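Local coordinates for hypothetical protein (PDB 2INB), which probably acts with XisF and XisI in the site-specific recombination of nitrogen-fixation genes in cyanobacteria, and belongs to the PDDEXK nuclease-like clan, at residues 75-80 / 121-126; 99-104 / 126-131; 12-17 / 131-136. All coordinates share one frame; numbering follows the deposited sequence. Where two conformers were deposited one is given.

Interaction 1 (75-80 / 121-126); sequences TALGQF and NQVKML
Phe80 and Leu77 both set CG anti to the backbone N (chi1 -178° in Phe80), the torsion that carries their side chains across from helix 69-88 to Val123, which replies with CG1 anti to its own N and CG2 anti to its carbonyl carbon. The forked valine thereby serves two partners at once. Its CG1 stands 3.9 Å from the centroid of the Phe80 ring and 3° off the ring normal, a CH-pi contact with the methyl almost exactly above the ring centre. Its CG2 touches Leu77 CD1 at 3.7 Å. The side chains of Phe80 and Val123 pass antiparallel, one alongside the other, and the ring, being long and flat, reaches on to the main chain, with Phe80 CE2 3.8 Å from Val123 CA and Phe80 CZ 3.7 Å from Lys124 N. At the other end Leu77 CD1 lies near Asn121 CB, whose amide ND2 is held by Met117 O. An alanine at Phe80 would probably open a gap beneath Val123 CG1 and leave Leu96 and Leu98 of strand 94-101 short of a packing partner. Arg84, further along the same helix, bonds to Asn121 O. Gln122, with positive phi, is the C-prime residue of a Schellman motif ending helix 112-120, so the contact joins a helix terminus and the lead-in to strand 125-129 to the long helix of an alpha/beta fold.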
# COMPACT_ATOMS: atom_id res chain seq x y z
N THR A 75 3.71 2.40 -1.36
CA THR A 75 4.30 1.32 -0.56
C THR A 75 4.14 1.62 0.91
O THR A 75 3.81 0.74 1.70
CB THR A 75 5.77 1.14 -0.95
OG1 THR A 75 5.83 0.72 -2.33
CG2 THR A 75 6.55 0.16 -0.02
N ALA A 76 4.36 2.88 1.31
CA ALA A 76 4.23 3.24 2.72
C ALA A 76 2.83 2.99 3.25
O ALA A 76 2.63 2.55 4.39
CB ALA A 76 4.63 4.72 2.98
N LEU A 77 1.85 3.33 2.43
CA LEU A 77 0.43 3.16 2.81
C LEU A 77 0.07 1.69 2.89
O LEU A 77 -0.60 1.24 3.82
CB LEU A 77 -0.45 3.89 1.79
CG LEU A 77 -1.95 3.76 2.03
CD1 LEU A 77 -2.31 4.41 3.43
CD2 LEU A 77 -2.75 4.47 0.89
N GLY A 78 0.46 0.91 1.89
CA GLY A 78 0.15 -0.55 1.91
C GLY A 78 0.79 -1.22 3.12
O GLY A 78 0.16 -2.05 3.82
N GLN A 79 2.07 -0.91 3.37
CA GLN A 79 2.74 -1.41 4.55
C GLN A 79 2.00 -1.00 5.81
O GLN A 79 1.81 -1.79 6.75
CB GLN A 79 4.19 -0.89 4.59
CG GLN A 79 5.10 -1.62 3.63
CD GLN A 79 6.48 -1.06 3.54
OE1 GLN A 79 6.72 0.09 3.90
NE2 GLN A 79 7.37 -1.82 2.90
N PHE A 80 1.60 0.26 5.86
CA PHE A 80 0.91 0.75 7.05
C PHE A 80 -0.36 -0.09 7.33
O PHE A 80 -0.63 -0.58 8.45
CB PHE A 80 0.55 2.24 6.94
CG PHE A 80 -0.11 2.76 8.18
CD1 PHE A 80 0.64 3.27 9.25
CD2 PHE A 80 -1.50 2.75 8.33
CE1 PHE A 80 0.03 3.72 10.40
CE2 PHE A 80 -2.10 3.20 9.51
CZ PHE A 80 -1.33 3.69 10.54
N ASN A 121 -7.91 6.48 5.40
CA ASN A 121 -7.36 5.25 5.97
C ASN A 121 -6.92 5.38 7.44
O ASN A 121 -6.23 4.48 7.95
CB ASN A 121 -6.23 4.79 5.05
CG ASN A 121 -6.77 4.35 3.73
OD1 ASN A 121 -7.30 3.22 3.62
ND2 ASN A 121 -6.73 5.23 2.74
N GLN A 122 -7.29 6.47 8.11
CA GLN A 122 -6.99 6.66 9.49
C GLN A 122 -5.52 6.46 9.81
O GLN A 122 -5.13 5.87 10.83
CB GLN A 122 -7.90 5.76 10.36
CG GLN A 122 -9.33 6.23 10.43
CD GLN A 122 -10.18 6.04 9.17
OE1 GLN A 122 -10.11 4.99 8.52
NE2 GLN A 122 -11.03 7.07 8.84
N VAL A 123 -4.65 6.99 8.96
CA VAL A 123 -3.21 6.81 9.16
C VAL A 123 -2.75 7.81 10.23
O VAL A 123 -2.96 9.02 10.12
CB VAL A 123 -2.45 7.02 7.83
CG1 VAL A 123 -0.92 6.86 8.04
CG2 VAL A 123 -2.94 6.08 6.72
N LYS A 124 -2.13 7.26 11.25
CA LYS A 124 -1.52 8.03 12.32
C LYS A 124 -0.08 8.30 11.93
O LYS A 124 0.58 7.41 11.37
CB LYS A 124 -1.62 7.23 13.61
CG LYS A 124 -3.02 6.89 14.05
CD LYS A 124 -3.01 6.17 15.39
CE LYS A 124 -4.34 5.61 15.75
NZ LYS A 124 -5.37 6.65 15.94
N MSE A 125 0.43 9.49 12.24
CA MSE A 125 1.78 9.84 11.80
C MSE A 125 2.65 10.41 12.93
O MSE A 125 2.15 10.98 13.91
CB MSE A 125 1.74 10.79 10.61
CG MSE A 125 1.11 10.17 9.38
SE MSE A 125 1.02 11.45 7.89
CE MSE A 125 -0.30 12.59 8.77
N LEU A 126 3.95 10.20 12.79
CA LEU A 126 4.96 10.80 13.63
C LEU A 126 5.76 11.73 12.72
O LEU A 126 6.43 11.26 11.81
CB LEU A 126 5.81 9.71 14.26
CG LEU A 126 6.92 10.12 15.23
CD1 LEU A 126 6.31 10.99 16.34
CD2 LEU A 126 7.65 8.90 15.77

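Interaction 2 (99-104 / 126-131); sequences AVPLTT and LIYDVE
Val100 and Ile127, with Ala99 and Leu126 before them, pair as neighbouring parallel strands, the two beta elements of a beta-alpha-beta crossover whose connection runs through helices 102-106 and 112-120. Backbone hydrogen bonds set the register. Val100 uses both its polar atoms on the other strand: its N gives to Leu126 O at 2.9 Å, and its O receives Tyr128 N at 3.1 Å. The ladder then runs into the helix, where Leu102 N bonds to Tyr128 O at 2.8 Å. Pro101 is the N-cap of helix 102-106; its N is turned away from this neighbour, so the missing N-H costs the ladder nothing, and its CA-H also points to Tyr128 O, beside the bond from Leu102 N.

Aromatic packing comes next. Tyr128 has CG between its backbone N and carbonyl carbon (chi1 63°), the crowded position, which lays the ring beside Pro101. Pro101 CA stands 4.1 Å from the ring centroid, 8° off the normal, a CH-pi contact over the face, and Pro101 CG touches Tyr128 CZ. Ala99 C lies at the ring edge, and Ala99 CB, 3.9 Å from Tyr128 CE1, is small enough to fit beside it. The phenol OH bonds to Lys61 O, and Phe8, Val11 and Val12 of helix 7-18 also pack on this side chain.

Purely apolar contacts occupy the opposite face: Val100 CG2 and Ile127 CD1 meet at 3.7 Å, the two side chains running alongside in the same sense. Leu102 lies square across Ile127, its CD1 3.9 Å from Ile127 CG2.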
# COMPACT_ATOMS: atom_id res chain seq x y z
N ALA A 99 6.08 7.27 10.36
CA ALA A 99 7.00 8.39 10.62
C ALA A 99 7.48 9.03 9.31
O ALA A 99 7.98 8.32 8.45
CB ALA A 99 8.18 7.92 11.44
N VAL A 100 7.32 10.34 9.17
CA VAL A 100 7.81 11.01 8.00
C VAL A 100 8.51 12.32 8.37
O VAL A 100 8.14 12.97 9.37
CB VAL A 100 6.79 11.26 6.91
CG1 VAL A 100 5.89 9.99 6.64
CG2 VAL A 100 5.91 12.45 7.22
N PRO A 101 9.52 12.71 7.57
CA PRO A 101 10.22 13.97 7.84
C PRO A 101 9.34 15.20 7.72
O PRO A 101 8.38 15.22 6.91
CB PRO A 101 11.32 13.98 6.76
CG PRO A 101 11.50 12.59 6.34
CD PRO A 101 10.11 12.04 6.40
N LEU A 102 9.66 16.22 8.50
CA LEU A 102 8.95 17.48 8.49
C LEU A 102 8.90 18.08 7.08
O LEU A 102 7.86 18.58 6.66
CB LEU A 102 9.60 18.50 9.46
CG LEU A 102 8.86 19.83 9.60
CD1 LEU A 102 7.39 19.78 9.95
CD2 LEU A 102 9.64 20.69 10.63
N THR A 103 10.01 18.02 6.33
CA THR A 103 10.06 18.58 4.95
C THR A 103 8.99 17.92 4.08
O THR A 103 8.27 18.59 3.33
CB THR A 103 11.44 18.43 4.31
OG1 THR A 103 11.88 17.08 4.37
CG2 THR A 103 12.47 19.32 5.04
N THR A 104 8.85 16.61 4.20
CA THR A 104 7.83 15.87 3.42
C THR A 104 6.41 16.19 3.90
O THR A 104 5.48 16.36 3.10
CB THR A 104 8.08 14.36 3.58
OG1 THR A 104 9.44 14.07 3.28
CG2 THR A 104 7.11 13.51 2.72
N LEU A 126 3.95 10.20 12.79
CA LEU A 126 4.96 10.80 13.63
C LEU A 126 5.76 11.73 12.72
O LEU A 126 6.43 11.26 11.81
CB LEU A 126 5.81 9.71 14.26
CG LEU A 126 6.92 10.12 15.23
CD1 LEU A 126 6.31 10.99 16.34
CD2 LEU A 126 7.65 8.90 15.77
N ILE A 127 5.63 13.04 12.93
CA ILE A 127 6.38 13.97 12.11
C ILE A 127 7.67 14.33 12.85
O ILE A 127 7.62 14.86 13.98
CB ILE A 127 5.60 15.23 11.80
CG1 ILE A 127 4.17 14.89 11.32
CG2 ILE A 127 6.37 16.07 10.77
CD1 ILE A 127 4.12 13.93 10.16
N TYR A 128 8.80 14.05 12.20
CA TYR A 128 10.13 14.26 12.83
C TYR A 128 10.97 15.24 12.03
O TYR A 128 10.94 15.25 10.80
CB TYR A 128 10.88 12.95 13.03
CG TYR A 128 11.27 12.16 11.77
CD1 TYR A 128 10.35 11.27 11.18
CD2 TYR A 128 12.55 12.21 11.22
CE1 TYR A 128 10.70 10.53 10.06
CE2 TYR A 128 12.89 11.46 10.11
CZ TYR A 128 11.99 10.62 9.54
OH TYR A 128 12.40 9.87 8.46
N ASP A 129 11.74 16.03 12.74
CA ASP A 129 12.66 16.96 12.11
C ASP A 129 14.00 16.28 12.00
O ASP A 129 14.55 15.84 12.99
CB ASP A 129 12.74 18.25 12.92
CG ASP A 129 13.65 19.26 12.28
OD1 ASP A 129 14.86 19.23 12.52
OD2 ASP A 129 13.17 20.05 11.44
N VAL A 130 14.49 16.14 10.77
CA VAL A 130 15.75 15.46 10.53
C VAL A 130 16.99 16.19 11.07
O VAL A 130 17.82 15.58 11.75
CB VAL A 130 15.91 15.14 9.03
CG1 VAL A 130 17.29 14.54 8.76
CG2 VAL A 130 14.78 14.16 8.58
N GLU A 131 17.12 17.49 10.80
CA GLU A 131 18.30 18.27 11.18
C GLU A 131 18.57 18.20 12.68
O GLU A 131 19.71 18.00 13.11
CB GLU A 131 18.13 19.73 10.72
CG GLU A 131 19.30 20.63 11.13
CD GLU A 131 18.88 22.08 11.42
OE1 GLU A 131 18.78 22.86 10.44
OE2 GLU A 131 18.68 22.44 12.60

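Interaction 3 (12-17 / 131-136); sequences VKIALE and EQEVIF
A single water bridges Ala15 and Ile135: it donates to Ala15 O at 2.8 Å and accepts from Ile135 N at 2.9 Å. Ala15 lies in the last turns of helix 7-18, while Ile135 sits on strand 134-139, outermost in the sheet of this chain, where Phe136 N is the group that bonds back to Ile127 O of the adjacent strand. The N-H of Ile135 is therefore turned the other way, and the water occupies the side where a further strand could have paired.

Beside the water the two backbones come close, and alanine suits the spot because it is small. The short axes of helix 12-17 and strand 134-136 approach to 6.6 Å and meet at 78°, almost crosswise. Ala15 CB presses on the main chain itself, 3.6 Å from Val134 C, and its CA-H is turned to Glu133 O, which also receives a hydrogen bond from Lys18 NZ.

Apolar packing closes one flank. Ile135 CG1 is anti to its carbonyl carbon (chi1 -62°), which lays the branch along the helix: CG1 lies 3.9 Å from Ala15 CB, and CD1 goes on to Leu16 CD2, again at 3.9 Å. On the more open flank, in the conformers given, Ile14 CD1 approaches the carboxylate at the end of the extended Glu133 chain, a van der Waals contact to be taken as tentative.

Glu133, with positive phi, and Val134 both face Asp129, which makes a G1 beta bulge where the hairpin of strands 125-129 and 134-139 begins its return, and across this bulged edge the N-terminal helix packs on the sheet.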
# COMPACT_ATOMS: atom_id res chain seq x y z
N VAL A 12 14.94 8.68 13.82
CA VAL A 12 13.67 8.49 14.51
C VAL A 12 13.86 7.91 15.92
O VAL A 12 13.20 8.33 16.90
CB VAL A 12 12.65 7.67 13.68
CG1 VAL A 12 11.37 7.49 14.47
CG2 VAL A 12 12.36 8.40 12.36
N LYS A 13 14.75 6.93 16.06
CA LYS A 13 15.05 6.40 17.41
C LYS A 13 15.49 7.48 18.38
O LYS A 13 14.98 7.56 19.51
CB LYS A 13 16.12 5.29 17.33
CG LYS A 13 15.64 4.04 16.66
CD LYS A 13 16.71 2.97 16.56
CE LYS A 13 16.95 2.32 17.90
N ILE A 14 16.44 8.31 17.94
CA ILE A 14 16.94 9.42 18.78
C ILE A 14 15.80 10.39 19.10
O ILE A 14 15.66 10.83 20.25
CB ILE A 14 18.18 10.12 18.13
CG1 ILE A 14 19.34 9.12 17.98
CG2 ILE A 14 18.60 11.32 18.95
CD1 ILE A 14 20.36 9.50 16.92
N ALA A 15 14.98 10.73 18.11
CA ALA A 15 13.85 11.62 18.38
C ALA A 15 12.93 11.02 19.44
O ALA A 15 12.50 11.72 20.34
CB ALA A 15 13.07 11.96 17.10
N LEU A 16 12.62 9.72 19.32
CA LEU A 16 11.81 9.02 20.31
C LEU A 16 12.47 9.05 21.71
O LEU A 16 11.85 9.33 22.72
CB LEU A 16 11.56 7.59 19.86
CG LEU A 16 10.49 7.40 18.79
CD1 LEU A 16 10.65 5.98 18.20
CD2 LEU A 16 9.04 7.59 19.40
N GLU A 17 13.77 8.77 21.74
CA GLU A 17 14.52 8.73 22.99
C GLU A 17 14.51 10.09 23.68
O GLU A 17 14.35 10.18 24.91
CB GLU A 17 15.92 8.18 22.75
CG GLU A 17 15.86 6.71 22.47
CD GLU A 17 17.14 6.13 21.92
OE1 GLU A 17 18.03 6.87 21.51
OE2 GLU A 17 17.23 4.89 21.92
N GLU A 131 17.12 17.49 10.80
CA GLU A 131 18.30 18.27 11.18
C GLU A 131 18.57 18.20 12.68
O GLU A 131 19.71 18.00 13.11
CB GLU A 131 18.13 19.73 10.72
CG GLU A 131 19.30 20.63 11.13
CD GLU A 131 18.88 22.08 11.42
OE1 GLU A 131 18.78 22.86 10.44
OE2 GLU A 131 18.68 22.44 12.60
N GLN A 132 17.51 18.37 13.47
CA GLN A 132 17.67 18.38 14.92
C GLN A 132 17.33 17.05 15.58
O GLN A 132 17.58 16.86 16.78
CB GLN A 132 16.84 19.51 15.57
CG GLN A 132 17.45 20.86 15.35
CD GLN A 132 18.87 20.96 15.91
OE1 GLN A 132 19.12 20.60 17.09
NE2 GLN A 132 19.80 21.49 15.10
N GLU A 133 16.76 16.14 14.83
CA GLU A 133 16.44 14.80 15.30
C GLU A 133 15.48 14.88 16.51
O GLU A 133 15.80 14.43 17.61
CB GLU A 133 17.68 13.98 15.66
CG GLU A 133 18.77 13.97 14.59
CD GLU A 133 19.93 13.05 14.96
OE1 GLU A 133 20.54 13.24 16.03
OE2 GLU A 133 20.17 12.10 14.21
N VAL A 134 14.32 15.48 16.28
CA VAL A 134 13.30 15.66 17.30
C VAL A 134 11.92 15.37 16.72
O VAL A 134 11.69 15.43 15.50
CB VAL A 134 13.29 17.11 17.86
CG1 VAL A 134 14.63 17.41 18.55
CG2 VAL A 134 12.96 18.12 16.76
N ILE A 135 11.00 14.98 17.62
CA ILE A 135 9.60 14.84 17.25
C ILE A 135 8.93 16.24 17.23
O ILE A 135 8.94 16.96 18.22
CB ILE A 135 8.83 13.93 18.22
CG1 ILE A 135 9.42 12.53 18.20
CG2 ILE A 135 7.32 13.93 17.92
CD1 ILE A 135 8.71 11.50 19.12
N PHE A 136 8.32 16.58 16.07
CA PHE A 136 7.64 17.85 15.86
C PHE A 136 6.14 17.74 16.12
O PHE A 136 5.55 18.66 16.69
CB PHE A 136 7.85 18.29 14.42
CG PHE A 136 6.99 19.47 14.00
CD1 PHE A 136 7.17 20.69 14.59
CD2 PHE A 136 5.97 19.33 13.04
CE1 PHE A 136 6.42 21.80 14.20
CE2 PHE A 136 5.19 20.42 12.71
CZ PHE A 136 5.43 21.64 13.27
O HOH W 1 12.00 14.45 20.25

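In the fold
Interactions 1 and 2 share strand 125-129, and interaction 3 uses the neighbouring strand 134-139 of the same sheet. Interaction 2 is the buried one, joining strand 125-129 to strand 94-101 by regular backbone bonds, whereas interactions 1 and 3 are partly buried, bring helices to the sheet and rely on side-chain packing, with one water bridge in interaction 3. Interaction 1 lies at the start of the strand and interaction 3 beyond its end, their centres 19 Å apart on opposite sides of the chain's centre. Interactions 2 and 3, with centres 9 Å apart, join through the probable hydrogen bonds Phe136 N to Ile127 O and Asp129 N to Val134 O. Leu126 belongs to the segments of interactions 1 and 2 and, in the conformer given, probably packs on Ile135.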